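Local coordinates for protein CELL division inhibitor (Pyrococcus furiosus, PDB 1G3Q) that binds ADP and magnesium and, as a MinD-type P-loop ATPase, probably hydrolyses ATP in the control of cell division, at residues R3-V8 / A164-V169; D126-M131 / G155-K160; A137-N142 / D187-P192. All blocks are in the same frame, centred on the assembly; numbering follows the deposited sequence.

Interaction 1: R3-V8 / A164-V169; sequences RIISIV and AILGFV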
loop_
_atom_site.group_PDB
_atom_site.type_symbol
_atom_site.label_atom_id
_atom_site.label_comp_id
_atom_site.label_asym_id
_atom_site.label_seq_id
_atom_site.Cartn_x
_atom_site.Cartn_y
_atom_site.Cartn_z
ATOM N N ARG A 3 10.451 -5.744 -7.451
ATOM C CA ARG A 3 10.540 -5.281 -6.068
ATOM C C ARG A 3 9.183 -5.410 -5.380
ATOM O O ARG A 3 8.204 -4.780 -5.793
ATOM C CB ARG A 3 10.996 -3.821 -6.006
ATOM C CG ARG A 3 12.438 -3.592 -6.433
ATOM C CD ARG A 3 12.780 -2.109 -6.441
ATOM N NE ARG A 3 12.704 -1.504 -5.113
ATOM C CZ ARG A 3 12.803 -0.197 -4.888
ATOM N NH1 ARG A 3 12.982 0.636 -5.901
ATOM N NH2 ARG A 3 12.723 0.280 -3.654
ATOM N N ILE A 4 9.127 -6.222 -4.331
ATOM C CA ILE A 4 7.883 -6.421 -3.596
ATOM C C ILE A 4 7.920 -5.572 -2.331
ATOM O O ILE A 4 8.695 -5.832 -1.406
ATOM C CB ILE A 4 7.681 -7.909 -3.246
ATOM C CG1 ILE A 4 7.848 -8.755 -4.514
ATOM C CG2 ILE A 4 6.280 -8.128 -2.665
ATOM C CD1 ILE A 4 7.591 -10.248 -4.310
ATOM N N ILE A 5 7.074 -4.551 -2.303
ATOM C CA ILE A 5 7.023 -3.625 -1.186
ATOM C C ILE A 5 5.718 -3.678 -0.397
ATOM O O ILE A 5 4.634 -3.482 -0.954
ATOM C CB ILE A 5 7.216 -2.181 -1.687
ATOM C CG1 ILE A 5 8.479 -2.096 -2.555
ATOM C CG2 ILE A 5 7.293 -1.232 -0.507
ATOM C CD1 ILE A 5 8.714 -0.715 -3.168
ATOM N N SER A 6 5.826 -3.934 0.902
ATOM C CA SER A 6 4.651 -3.982 1.761
ATOM C C SER A 6 4.357 -2.581 2.295
ATOM O O SER A 6 5.238 -1.922 2.851
ATOM C CB SER A 6 4.881 -4.943 2.932
ATOM O OG SER A 6 5.092 -6.267 2.472
ATOM N N ILE A 7 3.120 -2.128 2.107
ATOM C CA ILE A 7 2.688 -0.812 2.575
ATOM C C ILE A 7 2.035 -1.115 3.915
ATOM O O ILE A 7 0.951 -1.689 3.961
ATOM C CB ILE A 7 1.653 -0.192 1.611
ATOM C CG1 ILE A 7 2.190 -0.237 0.176
ATOM C CG2 ILE A 7 1.350 1.244 2.017
ATOM C CD1 ILE A 7 3.533 0.451 -0.013
ATOM N N VAL A 8 2.690 -0.715 5.000
ATOM C CA VAL A 8 2.208 -1.049 6.338
ATOM C C VAL A 8 1.988 0.100 7.309
ATOM O O VAL A 8 2.339 1.246 7.037
ATOM C CB VAL A 8 3.195 -2.030 7.003
ATOM C CG1 VAL A 8 3.507 -3.175 6.048
ATOM C CG2 VAL A 8 4.486 -1.295 7.373
ATOM N N ALA A 164 13.638 -5.334 4.178
ATOM C CA ALA A 164 14.410 -4.103 4.093
ATOM C C ALA A 164 13.438 -2.953 4.323
ATOM O O ALA A 164 12.472 -2.787 3.569
ATOM C CB ALA A 164 15.052 -3.981 2.716
ATOM N N ILE A 165 13.677 -2.168 5.369
ATOM C CA ILE A 165 12.805 -1.046 5.682
ATOM C C ILE A 165 13.263 0.186 4.914
ATOM O O ILE A 165 14.273 0.809 5.252
ATOM C CB ILE A 165 12.814 -0.732 7.190
ATOM C CG1 ILE A 165 12.692 -2.029 7.998
ATOM C CG2 ILE A 165 11.669 0.215 7.524
ATOM C CD1 ILE A 165 11.463 -2.871 7.670
ATOM N N LEU A 166 12.509 0.532 3.877
ATOM C CA LEU A 166 12.821 1.675 3.027
ATOM C C LEU A 166 12.767 2.998 3.772
ATOM O O LEU A 166 13.571 3.899 3.520
ATOM C CB LEU A 166 11.842 1.727 1.853
ATOM C CG LEU A 166 11.810 0.523 0.914
ATOM C CD1 LEU A 166 10.711 0.714 -0.123
ATOM C CD2 LEU A 166 13.160 0.369 0.237
ATOM N N GLY A 167 11.810 3.109 4.685
ATOM C CA GLY A 167 11.640 4.332 5.445
ATOM C C GLY A 167 10.162 4.521 5.719
ATOM O O GLY A 167 9.400 3.554 5.668
ATOM N N PHE A 168 9.740 5.751 5.995
ATOM C CA PHE A 168 8.333 5.989 6.275
ATOM C C PHE A 168 7.748 7.211 5.579
ATOM O O PHE A 168 8.471 8.092 5.107
ATOM C CB PHE A 168 8.108 6.094 7.790
ATOM C CG PHE A 168 8.514 7.419 8.389
ATOM C CD1 PHE A 168 7.550 8.360 8.743
ATOM C CD2 PHE A 168 9.855 7.716 8.624
ATOM C CE1 PHE A 168 7.911 9.575 9.326
ATOM C CE2 PHE A 168 10.229 8.929 9.206
ATOM C CZ PHE A 168 9.255 9.860 9.558
ATOM N N VAL A 169 6.422 7.234 5.514
ATOM C CA VAL A 169 5.683 8.330 4.909
ATOM C C VAL A 169 4.863 8.974 6.016
ATOM O O VAL A 169 4.161 8.284 6.758
ATOM C CB VAL A 169 4.710 7.824 3.814
ATOM C CG1 VAL A 169 3.860 8.980 3.294
ATOM C CG2 VAL A 169 5.493 7.183 2.674
#
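Leu-166 reaches past the start of the intervening strand 136-141, where it also touches Glu-136, to meet both Ile-5 and Arg-3, a useful example of how two strands that are not neighbours in the parallel part of a mixed sheet can still meet through long side chains. Its nearest backbone counterpart is Ile-5, with 8.9 Å between the CA atoms of Leu-166 and Ile-5, so the space has to be spanned from both ends. The two delta methyls of Leu-166 divide the work. CD1 faces both branches of Ile-5, lying 3.9 Å from Ile-5 CD1 and 4.0 Å from Ile-5 CG2, and the two side chains meet almost at a right angle. Ile-5 can offer both methyls because CG2 stands anti to the backbone N while the longer branch, its CG1 beside that N (chi1 -52°), runs on extended to CD1.

CD2 of Leu-166 meets the guanidinium of Arg-3 at its edge, near the plane of the group, with Arg-3 NH2 3.9 Å away. A bend in the arginine at chi3 (64°) turns the head group toward the leucine. The polar work of that head lies beyond this pair: NH2 forms a salt bridge with Glu-136, and NH1 bonds to the carbonyl O of Ile-233.

Strand 136-141 runs between the two segments, strands 114-118 and 193-198 lie on their outer flanks, and the C-terminal helix 221-235 approaches the Arg-3 end.

Interaction 2: D126-M131 / G155-K160; sequences DAMSAM and GIVLKK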
loop_
_atom_site.group_PDB
_atom_site.type_symbol
_atom_site.label_atom_id
_atom_site.label_comp_id
_atom_site.label_asym_id
_atom_site.label_seq_id
_atom_site.Cartn_x
_atom_site.Cartn_y
_atom_site.Cartn_z
ATOM N N ASP A 126 -3.719 -11.945 9.683
ATOM C CA ASP A 126 -3.880 -11.367 8.352
ATOM C C ASP A 126 -2.814 -10.311 8.072
ATOM O O ASP A 126 -2.208 -10.302 7.001
ATOM C CB ASP A 126 -5.274 -10.749 8.197
ATOM C CG ASP A 126 -6.362 -11.793 8.036
ATOM O OD1 ASP A 126 -6.065 -12.999 8.179
ATOM O OD2 ASP A 126 -7.521 -11.406 7.768
ATOM N N ALA A 127 -2.588 -9.426 9.039
ATOM C CA ALA A 127 -1.600 -8.362 8.886
ATOM C C ALA A 127 -0.201 -8.922 8.652
ATOM O O ALA A 127 0.502 -8.496 7.734
ATOM C CB ALA A 127 -1.601 -7.464 10.121
ATOM N N MET A 128 0.201 -9.878 9.483
ATOM C CA MET A 128 1.523 -10.482 9.360
ATOM C C MET A 128 1.695 -11.234 8.045
ATOM O O MET A 128 2.737 -11.132 7.397
ATOM C CB MET A 128 1.785 -11.435 10.529
ATOM C CG MET A 128 1.943 -10.754 11.878
ATOM S SD MET A 128 3.329 -9.594 11.943
ATOM C CE MET A 128 4.686 -10.651 11.494
ATOM N N SER A 129 0.673 -11.990 7.654
ATOM C CA SER A 129 0.722 -12.761 6.413
ATOM C C SER A 129 0.930 -11.861 5.200
ATOM O O SER A 129 1.658 -12.209 4.273
ATOM C CB SER A 129 -0.571 -13.558 6.234
ATOM O OG SER A 129 -0.771 -14.444 7.318
ATOM N N ALA A 130 0.280 -10.704 5.211
ATOM C CA ALA A 130 0.390 -9.763 4.107
ATOM C C ALA A 130 1.753 -9.080 4.118
ATOM O O ALA A 130 2.476 -9.112 3.122
ATOM C CB ALA A 130 -0.729 -8.718 4.196
ATOM N N MET A 131 2.108 -8.474 5.245
ATOM C CA MET A 131 3.386 -7.778 5.358
ATOM C C MET A 131 4.567 -8.684 5.033
ATOM O O MET A 131 5.499 -8.269 4.343
ATOM C CB MET A 131 3.562 -7.200 6.765
ATOM C CG MET A 131 2.499 -6.185 7.155
ATOM S SD MET A 131 2.858 -5.386 8.728
ATOM C CE MET A 131 2.486 -6.739 9.871
ATOM N N GLY A 155 7.686 -1.816 12.128
ATOM C CA GLY A 155 8.912 -1.767 11.354
ATOM C C GLY A 155 9.996 -2.637 11.962
ATOM O O GLY A 155 10.712 -3.346 11.252
ATOM N N ILE A 156 10.116 -2.585 13.285
ATOM C CA ILE A 156 11.114 -3.381 13.987
ATOM C C ILE A 156 10.833 -4.863 13.760
ATOM O O ILE A 156 11.746 -5.643 13.489
ATOM C CB ILE A 156 11.101 -3.078 15.501
ATOM C CG1 ILE A 156 11.399 -1.594 15.726
ATOM C CG2 ILE A 156 12.132 -3.940 16.221
ATOM C CD1 ILE A 156 11.408 -1.174 17.181
ATOM N N VAL A 157 9.564 -5.247 13.858
ATOM C CA VAL A 157 9.179 -6.637 13.650
ATOM C C VAL A 157 9.545 -7.080 12.238
ATOM O O VAL A 157 10.176 -8.121 12.047
ATOM C CB VAL A 157 7.661 -6.842 13.859
ATOM C CG1 VAL A 157 7.262 -8.247 13.432
ATOM C CG2 VAL A 157 7.301 -6.617 15.324
ATOM N N LEU A 158 9.147 -6.288 11.248
ATOM C CA LEU A 158 9.441 -6.615 9.859
ATOM C C LEU A 158 10.945 -6.643 9.609
ATOM O O LEU A 158 11.439 -7.473 8.852
ATOM C CB LEU A 158 8.770 -5.603 8.923
ATOM C CG LEU A 158 7.239 -5.577 8.976
ATOM C CD1 LEU A 158 6.711 -4.513 8.023
ATOM C CD2 LEU A 158 6.688 -6.949 8.610
ATOM N N LYS A 159 11.670 -5.729 10.244
ATOM C CA LYS A 159 13.118 -5.677 10.079
ATOM C C LYS A 159 13.733 -6.992 10.554
ATOM O O LYS A 159 14.596 -7.564 9.885
ATOM C CB LYS A 159 13.701 -4.513 10.881
ATOM C CG LYS A 159 15.188 -4.301 10.656
ATOM C CD LYS A 159 15.705 -3.136 11.482
ATOM C CE LYS A 159 17.185 -2.892 11.222
ATOM N NZ LYS A 159 17.716 -1.805 12.091
ATOM N N LYS A 160 13.275 -7.470 11.708
ATOM C CA LYS A 160 13.773 -8.719 12.273
ATOM C C LYS A 160 13.343 -9.905 11.414
ATOM O O LYS A 160 14.028 -10.930 11.368
ATOM C CB LYS A 160 13.255 -8.895 13.704
ATOM C CG LYS A 160 13.720 -7.802 14.662
ATOM C CD LYS A 160 13.148 -7.984 16.063
ATOM C CE LYS A 160 13.679 -6.920 17.011
ATOM N NZ LYS A 160 13.110 -7.045 18.381
#
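Met-131 and Leu-158 make the closest meeting between two helices that lie side by side on one face of the central, mostly parallel sheet of a P-loop NTPase, a three-layer alpha-beta-alpha fold. Helix 125-131 belongs to the connection from strand 114-118 to strand 136-141, and helix 145-160 to the next one, from 136-141 to 164-173. Their contact therefore joins two successive beta-alpha-beta crossovers on the same face of the sheet.

Two pairs of side chains do the joining, and in both the partners cross at about a right angle. In the deeper pair, Met-131 and Leu-158 point at each other from their backbones, and their CA atoms are 7.6 Å apart. Beneath them both touch Val-8 of strand 3-8, which forms part of the floor on which the two helices rest. Leu-158 also reaches Ile-165.

The second pair, Met-128 with Val-157, lies farther from the sheet and is less fully buried. Met-128 does not leave its helix directly toward the other one; bends at chi2 (-61°) and chi3 (-57°) curl the chain round and bring its terminal methyl across, so that Met-128 CE sits 4.0 Å from Val-157 CG1. Val-157 presents the methyl that stands anti to its backbone N.

Nothing polar crosses the interface. In Met-131, SD lies anti to CA across the CB-CG bond (chi2 -173°), and the root of the side chain packs against the leucine, Met-131 CB lying 3.6 Å from Leu-158 CD2. Its sulfur comes almost equally near both leucine methyls, Met-131 SD being 4.0 Å from Leu-158 CD1 and 4.1 Å from Leu-158 CD2.

Interaction 3: A137-N142 / D187-P192; sequences ALLVTN and DVMEVP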
loop_
_atom_site.group_PDB
_atom_site.type_symbol
_atom_site.label_atom_id
_atom_site.label_comp_id
_atom_site.label_asym_id
_atom_site.label_seq_id
_atom_site.Cartn_x
_atom_site.Cartn_y
_atom_site.Cartn_z
ATOM N N ALA A 137 9.640 -2.787 3.018
ATOM C CA ALA A 137 8.506 -2.226 3.732
ATOM C C ALA A 137 8.520 -0.704 3.738
ATOM O O ALA A 137 9.550 -0.073 3.993
ATOM C CB ALA A 137 8.478 -2.751 5.169
ATOM N N LEU A 138 7.366 -0.121 3.436
ATOM C CA LEU A 138 7.216 1.325 3.443
ATOM C C LEU A 138 6.241 1.611 4.575
ATOM O O LEU A 138 5.056 1.297 4.477
ATOM C CB LEU A 138 6.637 1.827 2.115
ATOM C CG LEU A 138 6.388 3.338 2.034
ATOM C CD1 LEU A 138 7.706 4.084 2.192
ATOM C CD2 LEU A 138 5.739 3.692 0.700
ATOM N N LEU A 139 6.746 2.193 5.655
ATOM C CA LEU A 139 5.911 2.494 6.805
ATOM C C LEU A 139 5.025 3.704 6.550
ATOM O O LEU A 139 5.489 4.733 6.056
ATOM C CB LEU A 139 6.783 2.750 8.042
ATOM C CG LEU A 139 7.935 1.774 8.312
ATOM C CD1 LEU A 139 8.589 2.132 9.646
ATOM C CD2 LEU A 139 7.427 0.345 8.344
ATOM N N VAL A 140 3.745 3.572 6.879
ATOM C CA VAL A 140 2.798 4.665 6.711
ATOM C C VAL A 140 2.282 5.039 8.094
ATOM O O VAL A 140 1.810 4.181 8.839
ATOM C CB VAL A 140 1.604 4.258 5.820
ATOM C CG1 VAL A 140 0.620 5.407 5.721
ATOM C CG2 VAL A 140 2.099 3.867 4.435
ATOM N N THR A 141 2.378 6.318 8.434
ATOM C CA THR A 141 1.940 6.782 9.741
ATOM C C THR A 141 1.389 8.199 9.690
ATOM O O THR A 141 1.591 8.921 8.715
ATOM C CB THR A 141 3.112 6.771 10.741
ATOM O OG1 THR A 141 2.645 7.165 12.039
ATOM C CG2 THR A 141 4.195 7.744 10.289
ATOM N N ASN A 142 0.685 8.582 10.748
ATOM C CA ASN A 142 0.137 9.925 10.853
ATOM C C ASN A 142 0.980 10.649 11.902
ATOM O O ASN A 142 1.764 10.016 12.607
ATOM C CB ASN A 142 -1.333 9.878 11.269
ATOM C CG ASN A 142 -2.200 9.169 10.245
ATOM O OD1 ASN A 142 -1.952 9.254 9.039
ATOM N ND2 ASN A 142 -3.232 8.477 10.717
ATOM N N ASP A 187 12.853 11.854 13.721
ATOM C CA ASP A 187 13.679 11.636 14.903
ATOM C C ASP A 187 13.066 10.526 15.752
ATOM O O ASP A 187 13.782 9.759 16.396
ATOM C CB ASP A 187 13.781 12.936 15.714
ATOM C CG ASP A 187 14.646 12.791 16.962
ATOM O OD1 ASP A 187 15.774 12.265 16.855
ATOM O OD2 ASP A 187 14.197 13.214 18.050
ATOM N N VAL A 188 11.740 10.434 15.734
ATOM C CA VAL A 188 11.025 9.416 16.498
ATOM C C VAL A 188 11.032 8.055 15.810
ATOM O O VAL A 188 11.356 7.040 16.426
ATOM C CB VAL A 188 9.553 9.826 16.731
ATOM C CG1 VAL A 188 8.790 8.687 17.389
ATOM C CG2 VAL A 188 9.492 11.072 17.595
ATOM N N MET A 189 10.671 8.044 14.531
ATOM C CA MET A 189 10.607 6.815 13.745
ATOM C C MET A 189 11.902 6.013 13.667
ATOM O O MET A 189 11.870 4.782 13.637
ATOM C CB MET A 189 10.126 7.131 12.329
ATOM C CG MET A 189 8.677 7.574 12.262
ATOM S SD MET A 189 7.585 6.353 13.023
ATOM C CE MET A 189 7.657 5.039 11.811
ATOM N N GLU A 190 13.034 6.707 13.625
ATOM C CA GLU A 190 14.338 6.056 13.541
ATOM C C GLU A 190 14.632 5.508 12.145
ATOM O O GLU A 190 15.604 4.778 11.947
ATOM C CB GLU A 190 14.452 4.928 14.573
ATOM C CG GLU A 190 14.435 5.409 16.016
ATOM C CD GLU A 190 14.831 4.323 16.998
ATOM O OE1 GLU A 190 14.126 3.292 17.076
ATOM O OE2 GLU A 190 15.854 4.502 17.691
ATOM N N VAL A 191 13.780 5.854 11.184
ATOM C CA VAL A 191 13.965 5.432 9.799
ATOM C C VAL A 191 13.804 6.666 8.917
ATOM O O VAL A 191 13.130 7.623 9.298
ATOM C CB VAL A 191 12.942 4.353 9.379
ATOM C CG1 VAL A 191 13.211 3.064 10.140
ATOM C CG2 VAL A 191 11.525 4.844 9.635
ATOM N N PRO A 192 14.422 6.661 7.727
ATOM C CA PRO A 192 14.350 7.790 6.794
ATOM C C PRO A 192 12.945 8.254 6.427
ATOM O O PRO A 192 12.073 7.445 6.101
ATOM C CB PRO A 192 15.106 7.274 5.570
ATOM C CG PRO A 192 16.077 6.301 6.153
ATOM C CD PRO A 192 15.236 5.572 7.164
#
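Leu-139 drives one methyl, CD1, into the corner between the last turn of helix 182-189 and the loop that follows it, and every close apolar contact of this pair of segments passes through that single carbon. Met-189 CE is the nearer partner, 3.7 Å from Leu-139 CD1. The two side chains run alongside in opposite directions, and the methionine is folded at both chi2 and chi3, which carries its methyl to the leucine. From the loop comes Val-191 CG2, 4.0 Å from Leu-139 CD1, and here the side chains cross nearly perpendicularly. This CG2 occupies the position between the backbone N and the carbonyl carbon. The chain can present residues on both sides of the helix end because Glu-190 turns it with a positive phi (75°), after which Val-191 is extended. Phe-168 of strand 164-173 touches Leu-139, Met-189 and Val-191 alike and so helps fill the same corner.

The one side-chain hydrogen bond inside these two segments lies at the exit of strand 136-141. Thr-141 OG1 donates to Asn-142 O over 3.0 Å, arriving in the carbonyl plane on a lone pair. The hydroxyl is thereby tied to the chain just ahead, at the point where the strand gives way to loop, while Thr-141 also touches Cys-147, Leu-148 and Thr-151 of helix 145-160.

Since no hydrogen bond or charge pair links the two segments, the helix end is held against the strand by van der Waals contact and the burial of hydrocarbon and thioether groups; its fit depends on shape, with no directional bond across the interface.

Strand 136-141 unites the set: it supplies one half of interaction 3 and separates the two strands of interaction 1, with probable hydrogen bonds from Val-140 N to Val-8 O and from Val-169 N to Leu-139 O, both 2.7 Å. Interaction 2 covers one face of these strands and is tied down where Ser-6 OG lies 2.8 Å from Met-131 O, probably as a hydrogen bond. Leu-158 CD1 also packs 3.8 Å from Ala-137 CB. None of the three contacts forms the nucleotide site itself. The side chains of Met-131 and Leu-139 come within about 7 and 9 Å of that of ADP-binding Lys-16, and each is about 12 Å from bound ADP.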